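Local atomic coordinates of staphylococcal enterotoxin A (Staphylococcus aureus, PDB entry 1ESF), a protein that acts as a superantigen, activating host T cells by binding MHC class II, in part through zinc, and T-cell receptor molecules, and causes staphylococcal food poisoning. Residues 19-24 with 203-208; 82-87 with 112-117; 121-126 with 219-224; 183-188 with 227-232. All coordinates share one frame; numbering follows the deposited sequence.

Contact 1: residues 19-24 with 203-208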
loop_
_atom_site.group_PDB
_atom_site.type_symbol
_atom_site.label_atom_id
_atom_site.label_comp_id
_atom_site.label_asym_id
_atom_site.label_seq_id
_atom_site.Cartn_x
_atom_site.Cartn_y
_atom_site.Cartn_z
ATOM N N GLN A 19 11.911 -11.619 11.766
ATOM C CA GLN A 19 11.759 -12.984 12.276
ATOM C C GLN A 19 10.924 -13.894 11.377
ATOM O O GLN A 19 9.720 -13.696 11.174
ATOM C CB GLN A 19 11.198 -12.960 13.714
ATOM C CG GLN A 19 9.756 -13.472 13.925
ATOM C CD GLN A 19 9.681 -14.980 14.123
ATOM O OE1 GLN A 19 10.097 -15.746 13.256
ATOM N NE2 GLN A 19 9.145 -15.411 15.261
ATOM N N GLY A 20 11.603 -14.885 10.826
ATOM C CA GLY A 20 10.971 -15.859 9.964
ATOM C C GLY A 20 10.722 -15.521 8.502
ATOM O O GLY A 20 11.616 -15.082 7.725
ATOM N N THR A 21 9.468 -15.810 8.149
ATOM C CA THR A 21 8.923 -15.661 6.822
ATOM C C THR A 21 8.364 -14.320 6.467
ATOM O O THR A 21 7.787 -14.196 5.404
ATOM C CB THR A 21 7.800 -16.681 6.584
ATOM O OG1 THR A 21 6.764 -16.486 7.557
ATOM C CG2 THR A 21 8.331 -18.087 6.674
ATOM N N ALA A 22 8.504 -13.334 7.343
ATOM C CA ALA A 22 7.987 -12.006 7.056
ATOM C C ALA A 22 8.642 -11.442 5.792
ATOM O O ALA A 22 7.946 -10.914 4.941
ATOM C CB ALA A 22 8.201 -11.080 8.235
ATOM N N LEU A 23 9.950 -11.645 5.610
ATOM C CA LEU A 23 10.658 -11.139 4.420
ATOM C C LEU A 23 10.139 -11.783 3.140
ATOM O O LEU A 23 9.898 -11.106 2.144
ATOM C CB LEU A 23 12.180 -11.336 4.539
ATOM C CG LEU A 23 13.110 -10.659 3.505
ATOM C CD1 LEU A 23 13.089 -9.137 3.601
ATOM C CD2 LEU A 23 14.523 -11.131 3.627
ATOM N N GLY A 24 9.980 -13.099 3.157
ATOM C CA GLY A 24 9.483 -13.783 1.983
ATOM C C GLY A 24 8.074 -13.337 1.755
ATOM O O GLY A 24 7.699 -13.153 0.622
ATOM N N GLY A 203 4.172 -8.838 12.402
ATOM C CA GLY A 203 3.679 -10.177 12.086
ATOM C C GLY A 203 4.503 -10.753 10.926
ATOM O O GLY A 203 5.481 -10.133 10.469
ATOM N N GLN A 204 4.112 -11.906 10.398
ATOM C CA GLN A 204 4.857 -12.511 9.296
ATOM C C GLN A 204 3.962 -12.860 8.154
ATOM O O GLN A 204 4.443 -13.282 7.131
ATOM C CB GLN A 204 5.518 -13.821 9.739
ATOM C CG GLN A 204 6.123 -13.857 11.143
ATOM C CD GLN A 204 6.092 -15.269 11.733
ATOM O OE1 GLN A 204 5.079 -15.682 12.322
ATOM N NE2 GLN A 204 7.200 -16.018 11.575
ATOM N N TYR A 205 2.652 -12.803 8.386
ATOM C CA TYR A 205 1.642 -13.128 7.378
ATOM C C TYR A 205 0.895 -11.886 6.951
ATOM O O TYR A 205 0.838 -10.899 7.686
ATOM C CB TYR A 205 0.611 -14.113 7.935
ATOM C CG TYR A 205 1.176 -15.437 8.227
ATOM C CD1 TYR A 205 1.596 -16.256 7.190
ATOM C CD2 TYR A 205 1.437 -15.818 9.518
ATOM C CE1 TYR A 205 2.296 -17.424 7.424
ATOM C CE2 TYR A 205 2.139 -16.998 9.780
ATOM C CZ TYR A 205 2.579 -17.794 8.721
ATOM O OH TYR A 205 3.355 -18.926 8.942
ATOM N N SER A 206 0.222 -11.997 5.805
ATOM C CA SER A 206 -0.596 -10.916 5.228
ATOM C C SER A 206 -1.692 -10.323 6.154
ATOM O O SER A 206 -1.977 -9.110 6.126
ATOM C CB SER A 206 -1.247 -11.429 3.937
ATOM O OG SER A 206 -0.307 -11.965 3.042
ATOM N N ASN A 207 -2.307 -11.161 6.976
ATOM C CA ASN A 207 -3.335 -10.641 7.809
ATOM C C ASN A 207 -2.805 -9.583 8.702
ATOM O O ASN A 207 -3.526 -8.677 9.076
ATOM C CB ASN A 207 -4.122 -11.737 8.523
ATOM C CG ASN A 207 -3.291 -12.568 9.412
ATOM O OD1 ASN A 207 -2.554 -13.409 8.974
ATOM N ND2 ASN A 207 -3.413 -12.345 10.688
ATOM N N THR A 208 -1.511 -9.578 8.969
ATOM C CA THR A 208 -0.993 -8.509 9.819
ATOM C C THR A 208 -0.047 -7.549 9.117
ATOM O O THR A 208 0.097 -6.404 9.548
ATOM C CB THR A 208 -0.296 -9.022 11.139
ATOM O OG1 THR A 208 0.851 -9.845 10.826
ATOM C CG2 THR A 208 -1.297 -9.810 12.014
#

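Contact 2: residues 82-87 with 112-117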
loop_
_atom_site.group_PDB
_atom_site.type_symbol
_atom_site.label_atom_id
_atom_site.label_comp_id
_atom_site.label_asym_id
_atom_site.label_seq_id
_atom_site.Cartn_x
_atom_site.Cartn_y
_atom_site.Cartn_z
ATOM N N GLY A 82 -22.952 1.851 0.775
ATOM C CA GLY A 82 -24.051 2.216 -0.109
ATOM C C GLY A 82 -23.681 3.205 -1.208
ATOM O O GLY A 82 -24.553 3.627 -1.970
ATOM N N LYS A 83 -22.411 3.617 -1.261
ATOM C CA LYS A 83 -21.964 4.567 -2.263
ATOM C C LYS A 83 -21.292 3.831 -3.409
ATOM O O LYS A 83 -21.118 2.600 -3.395
ATOM C CB LYS A 83 -20.925 5.552 -1.706
ATOM C CG LYS A 83 -21.322 6.400 -0.539
ATOM C CD LYS A 83 -22.542 7.239 -0.822
ATOM C CE LYS A 83 -23.231 7.563 0.524
ATOM N NZ LYS A 83 -24.702 7.964 0.479
ATOM N N LYS A 84 -21.020 4.600 -4.456
ATOM C CA LYS A 84 -20.296 4.088 -5.596
ATOM C C LYS A 84 -18.846 4.349 -5.211
ATOM O O LYS A 84 -18.506 5.468 -4.819
ATOM C CB LYS A 84 -20.642 4.805 -6.861
ATOM C CG LYS A 84 -20.638 3.794 -7.888
ATOM C CD LYS A 84 -21.812 2.878 -7.684
ATOM C CE LYS A 84 -22.803 3.203 -8.725
ATOM N NZ LYS A 84 -22.931 4.704 -8.734
ATOM N N VAL A 85 -18.036 3.296 -5.266
ATOM C CA VAL A 85 -16.626 3.321 -4.843
ATOM C C VAL A 85 -15.702 2.663 -5.854
ATOM O O VAL A 85 -16.180 1.856 -6.643
ATOM C CB VAL A 85 -16.474 2.503 -3.451
ATOM C CG1 VAL A 85 -17.320 3.111 -2.342
ATOM C CG2 VAL A 85 -16.907 1.024 -3.609
ATOM N N ASP A 86 -14.403 3.013 -5.832
ATOM C CA ASP A 86 -13.376 2.376 -6.677
ATOM C C ASP A 86 -12.506 1.594 -5.699
ATOM O O ASP A 86 -12.372 1.996 -4.571
ATOM C CB ASP A 86 -12.455 3.407 -7.364
ATOM C CG ASP A 86 -13.161 4.221 -8.446
ATOM O OD1 ASP A 86 -14.055 3.667 -9.056
ATOM O OD2 ASP A 86 -12.840 5.397 -8.706
ATOM N N LEU A 87 -11.893 0.510 -6.115
ATOM C CA LEU A 87 -11.067 -0.242 -5.218
ATOM C C LEU A 87 -9.683 -0.529 -5.757
ATOM O O LEU A 87 -9.539 -0.929 -6.893
ATOM C CB LEU A 87 -11.707 -1.564 -4.889
ATOM C CG LEU A 87 -13.011 -1.562 -4.081
ATOM C CD1 LEU A 87 -14.244 -1.517 -4.987
ATOM C CD2 LEU A 87 -13.027 -2.823 -3.317
ATOM N N THR A 112 -11.992 4.304 -2.419
ATOM C CA THR A 112 -12.111 5.722 -2.637
ATOM C C THR A 112 -13.483 5.899 -3.287
ATOM O O THR A 112 -13.991 4.989 -3.925
ATOM C CB THR A 112 -11.068 6.258 -3.614
ATOM O OG1 THR A 112 -10.978 5.365 -4.713
ATOM C CG2 THR A 112 -9.718 6.447 -2.942
ATOM N N LEU A 113 -14.091 7.049 -3.086
ATOM C CA LEU A 113 -15.385 7.371 -3.686
ATOM C C LEU A 113 -15.190 7.521 -5.215
ATOM O O LEU A 113 -14.181 8.076 -5.682
ATOM C CB LEU A 113 -15.956 8.625 -3.011
ATOM C CG LEU A 113 -16.570 8.403 -1.603
ATOM C CD1 LEU A 113 -16.929 9.735 -0.952
ATOM C CD2 LEU A 113 -17.796 7.497 -1.661
ATOM N N HIS A 114 -16.122 6.946 -5.980
ATOM C CA HIS A 114 -16.027 6.929 -7.426
ATOM C C HIS A 114 -16.402 8.204 -8.157
ATOM O O HIS A 114 -15.788 8.563 -9.197
ATOM C CB HIS A 114 -16.845 5.791 -7.995
ATOM C CG HIS A 114 -17.002 5.858 -9.485
ATOM N ND1 HIS A 114 -16.253 5.091 -10.353
ATOM C CD2 HIS A 114 -17.782 6.646 -10.266
ATOM C CE1 HIS A 114 -16.547 5.411 -11.601
ATOM N NE2 HIS A 114 -17.472 6.352 -11.572
ATOM N N ASP A 115 -17.430 8.870 -7.648
ATOM C CA ASP A 115 -17.924 10.071 -8.304
ATOM C C ASP A 115 -17.001 11.279 -8.183
ATOM O O ASP A 115 -16.486 11.575 -7.105
ATOM C CB ASP A 115 -19.369 10.388 -7.856
ATOM C CG ASP A 115 -20.364 9.248 -8.197
ATOM O OD1 ASP A 115 -20.253 8.571 -9.268
ATOM O OD2 ASP A 115 -21.255 9.014 -7.346
ATOM N N ASN A 116 -16.753 11.907 -9.330
ATOM C CA ASN A 116 -15.929 13.100 -9.452
ATOM C C ASN A 116 -14.540 12.862 -9.009
ATOM O O ASN A 116 -13.898 13.785 -8.499
ATOM C CB ASN A 116 -16.470 14.261 -8.631
ATOM C CG ASN A 116 -17.719 14.857 -9.223
ATOM O OD1 ASN A 116 -17.947 14.812 -10.460
ATOM N ND2 ASN A 116 -18.566 15.405 -8.347
ATOM N N ASN A 117 -14.054 11.641 -9.190
ATOM C CA ASN A 117 -12.696 11.398 -8.753
ATOM C C ASN A 117 -11.728 11.082 -9.851
ATOM O O ASN A 117 -10.568 10.761 -9.585
ATOM C CB ASN A 117 -12.641 10.334 -7.678
ATOM C CG ASN A 117 -11.439 10.530 -6.750
ATOM O OD1 ASN A 117 -10.989 11.665 -6.518
ATOM N ND2 ASN A 117 -10.923 9.433 -6.217
HETATM O O HOH W 1 -22.217 7.357 -5.031
HETATM O O HOH W 2 -19.253 8.086 -5.186
HETATM O O HOH W 3 -9.355 3.228 -4.472
HETATM O O HOH W 4 -12.098 6.886 -6.667
#

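Contact 3: residues 121-126 with 219-224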
loop_
_atom_site.group_PDB
_atom_site.type_symbol
_atom_site.label_atom_id
_atom_site.label_comp_id
_atom_site.label_asym_id
_atom_site.label_seq_id
_atom_site.Cartn_x
_atom_site.Cartn_y
_atom_site.Cartn_z
ATOM N N GLU A 121 -6.181 13.925 -16.870
ATOM C CA GLU A 121 -5.280 13.038 -17.532
ATOM C C GLU A 121 -4.598 12.295 -16.417
ATOM O O GLU A 121 -4.446 12.820 -15.329
ATOM C CB GLU A 121 -4.233 13.847 -18.306
ATOM C CG GLU A 121 -3.443 14.850 -17.450
ATOM C CD GLU A 121 -2.202 15.418 -18.161
ATOM O OE1 GLU A 121 -2.197 15.486 -19.416
ATOM O OE2 GLU A 121 -1.228 15.792 -17.460
ATOM N N GLU A 122 -4.203 11.073 -16.689
ATOM C CA GLU A 122 -3.501 10.270 -15.715
ATOM C C GLU A 122 -2.302 11.014 -15.145
ATOM O O GLU A 122 -1.539 11.616 -15.881
ATOM C CB GLU A 122 -3.003 9.041 -16.400
ATOM C CG GLU A 122 -2.153 8.213 -15.563
ATOM C CD GLU A 122 -2.040 6.835 -16.141
ATOM O OE1 GLU A 122 -1.235 6.628 -17.077
ATOM O OE2 GLU A 122 -2.781 5.958 -15.666
ATOM N N LYS A 123 -2.163 10.977 -13.829
ATOM C CA LYS A 123 -1.082 11.635 -13.130
ATOM C C LYS A 123 0.167 10.717 -12.982
ATOM O O LYS A 123 0.023 9.554 -12.640
ATOM C CB LYS A 123 -1.622 12.094 -11.758
ATOM C CG LYS A 123 -0.672 12.890 -10.856
ATOM C CD LYS A 123 0.131 13.939 -11.623
ATOM C CE LYS A 123 0.173 15.285 -10.916
ATOM N NZ LYS A 123 1.547 15.885 -11.064
ATOM N N LYS A 124 1.352 11.172 -13.402
ATOM C CA LYS A 124 2.575 10.370 -13.189
ATOM C C LYS A 124 3.147 10.994 -11.937
ATOM O O LYS A 124 3.409 12.209 -11.907
ATOM C CB LYS A 124 3.591 10.539 -14.289
ATOM C CG LYS A 124 3.142 9.995 -15.577
ATOM C CD LYS A 124 4.156 10.234 -16.640
ATOM C CE LYS A 124 3.845 9.309 -17.795
ATOM N NZ LYS A 124 4.428 9.739 -19.128
ATOM N N VAL A 125 3.266 10.192 -10.887
ATOM C CA VAL A 125 3.770 10.670 -9.611
ATOM C C VAL A 125 5.318 10.684 -9.564
ATOM O O VAL A 125 5.966 9.626 -9.572
ATOM C CB VAL A 125 3.140 9.810 -8.449
ATOM C CG1 VAL A 125 3.565 10.346 -7.070
ATOM C CG2 VAL A 125 1.586 9.798 -8.563
ATOM N N PRO A 126 5.935 11.872 -9.452
ATOM C CA PRO A 126 7.398 11.946 -9.407
ATOM C C PRO A 126 7.970 11.273 -8.153
ATOM O O PRO A 126 7.399 11.409 -7.079
ATOM C CB PRO A 126 7.671 13.451 -9.356
ATOM C CG PRO A 126 6.400 14.077 -9.858
ATOM C CD PRO A 126 5.326 13.206 -9.359
ATOM N N ILE A 219 -5.052 10.792 0.003
ATOM C CA ILE A 219 -4.368 12.076 -0.230
ATOM C C ILE A 219 -4.692 12.641 -1.609
ATOM O O ILE A 219 -5.164 11.944 -2.509
ATOM C CB ILE A 219 -2.783 11.964 -0.120
ATOM C CG1 ILE A 219 -2.250 10.901 -1.093
ATOM C CG2 ILE A 219 -2.360 11.621 1.322
ATOM C CD1 ILE A 219 -0.724 10.866 -1.243
ATOM N N ASN A 220 -4.493 13.934 -1.761
ATOM C CA ASN A 220 -4.680 14.525 -3.082
ATOM C C ASN A 220 -3.388 14.275 -3.920
ATOM O O ASN A 220 -2.273 14.576 -3.459
ATOM C CB ASN A 220 -5.022 16.020 -2.988
ATOM C CG ASN A 220 -5.546 16.566 -4.305
ATOM O OD1 ASN A 220 -4.796 17.170 -5.069
ATOM N ND2 ASN A 220 -6.819 16.276 -4.614
ATOM N N SER A 221 -3.560 13.662 -5.094
ATOM C CA SER A 221 -2.473 13.277 -5.993
ATOM C C SER A 221 -1.762 14.408 -6.726
ATOM O O SER A 221 -0.646 14.253 -7.243
ATOM C CB SER A 221 -2.987 12.265 -7.014
ATOM O OG SER A 221 -3.990 12.833 -7.834
ATOM N N GLU A 222 -2.436 15.538 -6.840
ATOM C CA GLU A 222 -1.851 16.687 -7.509
ATOM C C GLU A 222 -0.951 17.464 -6.520
ATOM O O GLU A 222 -1.282 17.616 -5.313
ATOM C CB GLU A 222 -2.992 17.563 -8.072
ATOM C CG GLU A 222 -2.891 17.802 -9.599
ATOM C CD GLU A 222 -4.119 18.530 -10.215
ATOM O OE1 GLU A 222 -4.732 19.433 -9.559
ATOM O OE2 GLU A 222 -4.454 18.194 -11.386
ATOM N N ASN A 223 0.231 17.857 -6.989
ATOM C CA ASN A 223 1.152 18.652 -6.149
ATOM C C ASN A 223 1.911 17.900 -5.071
ATOM O O ASN A 223 2.305 18.480 -4.038
ATOM C CB ASN A 223 0.411 19.813 -5.471
ATOM C CG ASN A 223 1.195 21.072 -5.482
ATOM O OD1 ASN A 223 2.404 21.090 -5.218
ATOM N ND2 ASN A 223 0.529 22.143 -5.838
ATOM N N MET A 224 2.092 16.605 -5.289
ATOM C CA MET A 224 2.827 15.800 -4.336
ATOM C C MET A 224 3.768 14.916 -5.127
ATOM O O MET A 224 3.687 14.826 -6.352
ATOM C CB MET A 224 1.900 14.971 -3.465
ATOM C CG MET A 224 1.210 13.896 -4.221
ATOM S SD MET A 224 1.953 12.299 -3.976
ATOM C CE MET A 224 0.537 11.436 -4.242
#

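Contact 4: residues 183-188 with 227-232. With CD (cadmium ion), chain C.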
loop_
_atom_site.group_PDB
_atom_site.type_symbol
_atom_site.label_atom_id
_atom_site.label_comp_id
_atom_site.label_asym_id
_atom_site.label_seq_id
_atom_site.Cartn_x
_atom_site.Cartn_y
_atom_site.Cartn_z
ATOM N N LEU A 183 12.998 4.188 4.000
ATOM C CA LEU A 183 11.822 4.948 4.396
ATOM C C LEU A 183 11.156 5.456 3.151
ATOM O O LEU A 183 11.872 5.865 2.222
ATOM C CB LEU A 183 12.254 6.163 5.244
ATOM C CG LEU A 183 11.144 7.044 5.795
ATOM C CD1 LEU A 183 10.366 6.297 6.834
ATOM C CD2 LEU A 183 11.788 8.293 6.373
ATOM N N ILE A 184 9.821 5.345 3.071
ATOM C CA ILE A 184 9.101 5.920 1.943
ATOM C C ILE A 184 8.231 7.069 2.514
ATOM O O ILE A 184 7.616 6.918 3.571
ATOM C CB ILE A 184 8.273 4.897 1.129
ATOM C CG1 ILE A 184 7.754 5.575 -0.145
ATOM C CG2 ILE A 184 7.201 4.212 2.011
ATOM C CD1 ILE A 184 7.245 4.575 -1.214
ATOM N N VAL A 185 8.307 8.231 1.883
ATOM C CA VAL A 185 7.529 9.400 2.290
ATOM C C VAL A 185 6.673 9.921 1.135
ATOM O O VAL A 185 7.185 10.166 0.039
ATOM C CB VAL A 185 8.426 10.575 2.757
ATOM C CG1 VAL A 185 7.547 11.787 3.222
ATOM C CG2 VAL A 185 9.354 10.128 3.902
ATOM N N PHE A 186 5.362 10.067 1.375
ATOM C CA PHE A 186 4.409 10.605 0.381
ATOM C C PHE A 186 4.355 12.092 0.741
ATOM O O PHE A 186 3.701 12.528 1.692
ATOM C CB PHE A 186 3.058 9.915 0.523
ATOM C CG PHE A 186 3.142 8.424 0.341
ATOM C CD1 PHE A 186 3.498 7.612 1.405
ATOM C CD2 PHE A 186 3.034 7.863 -0.931
ATOM C CE1 PHE A 186 3.784 6.244 1.200
ATOM C CE2 PHE A 186 3.310 6.531 -1.161
ATOM C CZ PHE A 186 3.694 5.702 -0.084
ATOM N N HIS A 187 5.164 12.856 0.038
ATOM C CA HIS A 187 5.292 14.252 0.357
ATOM C C HIS A 187 4.246 15.182 -0.244
ATOM O O HIS A 187 4.392 15.691 -1.350
ATOM C CB HIS A 187 6.705 14.698 0.054
ATOM C CG HIS A 187 7.071 15.971 0.729
ATOM N ND1 HIS A 187 8.304 16.556 0.580
ATOM C CD2 HIS A 187 6.348 16.814 1.500
ATOM C CE1 HIS A 187 8.321 17.719 1.213
ATOM N NE2 HIS A 187 7.146 17.896 1.782
ATOM N N THR A 188 3.193 15.389 0.539
ATOM C CA THR A 188 2.057 16.204 0.155
ATOM C C THR A 188 2.309 17.633 0.545
ATOM O O THR A 188 3.126 17.922 1.383
ATOM C CB THR A 188 0.775 15.648 0.775
ATOM O OG1 THR A 188 1.053 15.201 2.106
ATOM C CG2 THR A 188 0.248 14.437 -0.045
ATOM N N ASP A 227 9.301 10.613 -1.793
ATOM C CA ASP A 227 10.737 10.617 -1.466
ATOM C C ASP A 227 11.060 9.259 -0.914
ATOM O O ASP A 227 10.374 8.776 -0.009
ATOM C CB ASP A 227 11.059 11.625 -0.398
ATOM C CG ASP A 227 10.731 12.994 -0.821
ATOM O OD1 ASP A 227 11.182 13.417 -1.902
ATOM O OD2 ASP A 227 10.024 13.652 -0.061
ATOM N N ILE A 228 12.070 8.612 -1.469
ATOM C CA ILE A 228 12.462 7.272 -0.995
ATOM C C ILE A 228 13.930 7.329 -0.547
ATOM O O ILE A 228 14.762 7.839 -1.292
ATOM C CB ILE A 228 12.283 6.129 -2.092
ATOM C CG1 ILE A 228 10.799 6.052 -2.557
ATOM C CG2 ILE A 228 12.795 4.777 -1.521
ATOM C CD1 ILE A 228 10.502 5.047 -3.678
ATOM N N TYR A 229 14.192 6.887 0.689
ATOM C CA TYR A 229 15.540 6.857 1.306
ATOM C C TYR A 229 15.961 5.381 1.586
ATOM O O TYR A 229 15.345 4.688 2.418
ATOM C CB TYR A 229 15.545 7.666 2.629
ATOM C CG TYR A 229 15.014 9.086 2.510
ATOM C CD1 TYR A 229 15.829 10.133 2.011
ATOM C CD2 TYR A 229 13.702 9.381 2.845
ATOM C CE1 TYR A 229 15.335 11.441 1.846
ATOM C CE2 TYR A 229 13.198 10.674 2.673
ATOM C CZ TYR A 229 14.009 11.689 2.167
ATOM O OH TYR A 229 13.451 12.920 1.866
ATOM N N LEU A 230 16.987 4.897 0.887
ATOM C CA LEU A 230 17.437 3.524 1.074
ATOM C C LEU A 230 18.901 3.501 1.554
ATOM O O LEU A 230 19.713 4.380 1.166
ATOM C CB LEU A 230 17.295 2.754 -0.238
ATOM C CG LEU A 230 15.965 2.739 -1.007
ATOM C CD1 LEU A 230 16.202 1.994 -2.325
ATOM C CD2 LEU A 230 14.873 2.091 -0.168
ATOM N N TYR A 231 19.208 2.537 2.425
ATOM C CA TYR A 231 20.561 2.391 2.992
ATOM C C TYR A 231 21.012 0.960 2.957
ATOM O O TYR A 231 20.253 0.070 3.309
ATOM C CB TYR A 231 20.608 2.839 4.442
ATOM C CG TYR A 231 20.079 4.233 4.636
ATOM C CD1 TYR A 231 20.883 5.351 4.383
ATOM C CD2 TYR A 231 18.760 4.437 5.023
ATOM C CE1 TYR A 231 20.370 6.647 4.526
ATOM C CE2 TYR A 231 18.234 5.716 5.155
ATOM C CZ TYR A 231 19.037 6.807 4.915
ATOM O OH TYR A 231 18.504 8.072 5.087
ATOM N N THR A 232 22.305 0.776 2.683
ATOM C CA THR A 232 22.925 -0.548 2.592
ATOM C C THR A 232 23.561 -1.039 3.899
ATOM O O THR A 232 24.167 -2.090 3.975
ATOM C CB THR A 232 23.876 -0.614 1.412
ATOM O OG1 THR A 232 24.794 0.467 1.505
ATOM C CG2 THR A 232 23.100 -0.486 0.092
HETATM CD CD CD C . 10.143 15.949 -0.810
#

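Contact 1: residues 19-24 with 203-208
Polar contact between Q19 and Q204 is sparse. The Q204 amide nitrogen NE2 donates a weak hydrogen bond to the backbone O of Q19; the 3.5 Å length and the N-H...O angle of 142° both put it at the long, bent end. The same NE2 is 3.4 Å from Q19 OE1, but the angle there is poor, the two amide planes are turned 46° apart, and Q19 is poorly ordered, so this approach counts as mere proximity. Q204 can reach across because CG lies anti to its carbonyl carbon (chi1 -39°) and the chain runs extended beyond CG.

Close packing is centred on A22 and Q204. The A22 methyl CB comes within 3.6 Å of the G203 carbonyl O; its CA sits 3.8 Å from Q204 O. The first turn of helix 22-32 thereby lies against the loop that leads into helix 206-209, for which Y205 is the N-cap residue. This loop belongs to the beta-grasp part of the chain, which the N-terminal segment meets here. N25, further along helix 22-32, gives a side-chain hydrogen bond to Q204 O, and the Y205 ring meets that of Y94.

T21 adds its hydroxyl alongside the Q204 chain, OG1 being 3.7 Å from Q204 CB. Neither this OG1 nor T21 N, both buried by the contact, has a hydrogen-bonding partner in the model.

Contact 2: residues 82-87 with 112-117
T112 pairs with D86 in an antiparallel hydrogen-bonded pair: D86 N donates to T112 O over 2.8 Å, and T112 N returns a bond of 3.2 Å to D86 O. The T112 hydroxyl also lies against the aspartate, OG1 being 3.6 Å from D86 CB. L113 forms the next, non-hydrogen-bonded pair with V85, where the side chains diverge; its CD2 instead runs beside the K83 chain, 3.7 Å from K83 CB.

At H114 the chain leaves the strand, yet the ladder gains one more rung, H114 N to K84 O, nearly straight at 173° although the donor stands above the carbonyl plane. The imidazole is swung toward D86 by a chi1 of 169°, which sets CG opposite the backbone N. There ND1 donates to D86 OD1 at 2.9 Å, on the syn side of the carboxylate and close to the ring plane, with ring and carboxylate turned 76° apart. D115 then reaches K84 through water: one molecule joins K84 N to D115 OD2, and another links K84 O to D115 N. N117 closes the type II turn begun at H114, and its ND2 donates to a water that also contacts D86 OD2, T112 OG1 and L113 O.

Both carboxylate oxygens of the buried D86 are satisfied, OD1 by H114 and by the backbone N of N40 in strand 35-41, OD2 by water. At the open end of the OB-fold hairpin 85-92/104-113, the bond fixes the imidazole with a proton on ND1, and the carboxylate would probably favour a positively charged ring.

Contact 3: residues 121-126 with 219-224
K123 crosses to the loop after strand 218-220 with the aliphatic part of its side chain. Its CG is anti to the backbone N (chi1 -177°), which sends the chain toward S221, and CG ends 3.9 Å from the S221 carbonyl O. The chain then bends, bringing CE to 4.2 Å from E222 CG, where the two side chains cross at about a right angle. The charged ends remain apart: K123 NZ and E222 OE2 are 6.4 Å from each other, so any attraction is at most long-range. S221 turns its hydroxyl to another partner, the backbone O of K147.

V125 supplies the apolar part. Its CG1 meets M224 SD at 4.0 Å, an oblique approach of methyl to sulfur. M224 reaches it because its CG lies between the backbone N and carbonyl carbon (chi1 69°) and the chain bends again at chi2; L155 of helix 152-167 and T188 also touch this methionine. At P126 the ring CD lies 3.8 Å from M224 O.

No hydrogen bond joins the two segments, and the nearest CA atoms across, V125 to M224, are 7.4 Å apart. The contact is made by side chains of strand 118-131 against the loop between strands 218-220 and 225-231, in the beta-grasp domain, where strand 118-131 runs parallel to 225-231. The loop leads directly to H225, a zinc-binding residue whose side chain lies about 4 Å from that of P126.

Contact 4: residues 183-188 with 227-232
D227 faces V185 and H187 on the neighbouring strand. CB lies 4.2 Å from V185 CB in their antiparallel hydrogen-bonded pair. CG stands anti to the carbonyl carbon (chi1 -61°), which carries the carboxylate toward the cadmium ion. OD2 binds the metal at 2.4 Å; OD1, 2.9 Å from the ion and not counted as a ligand, accepts a hydrogen bond from N128 ND2. H187 ND1 binds the same ion at 2.4 Å, and its 3.4 Å from D227 OD2 reflects shared coordination. OD2 sits at the edge of the imidazole, whose plane is 60° from that of the carboxylate.

S1 and H225 complete the residues of the site; H187, H225 and D227 also bind zinc, an ion necessary for the toxin's interaction with MHC class II. Strands 181-187 and 225-231 are antiparallel neighbours in the beta-grasp sheet; the axes of 183-187 and 227-231 approach to 4.9 Å, their directions 167° apart.

Four backbone bonds hold this register, two each for V185-D227 and L183-Y229. On the face of D227, V185 CG2 meets the Y229 ring edge at CE2, 4.1 Å away. On the reverse face, I184 CG1 touches I228 CG1 at 3.9 Å, beside helix 152-167.

In the fold
Contact 2 closes within the OB-fold side of the chain before contacts 3 and 4 begin, and contact 1 spans it, from residue 19 to residue 208. Contacts 1, 3 and 4 alternate along the chain, so the loops they close overlap in sequence, and contact 1 ties the N-terminal segment 19-24 to the beta-grasp part. Contacts 3 and 4, with centres about 17 Å apart, touch directly: M224 CB lies 3.3 Å from H187 O. Both reach the sheet in which strands 118-131 and 225-231 are neighbours, which places contact 3 next to the metal site held in contact 4. Contact 2 adjoins contact 3 in sequence, centres about 18 Å apart, whereas contact 1 lies about 31 Å from each, across the chain's centre.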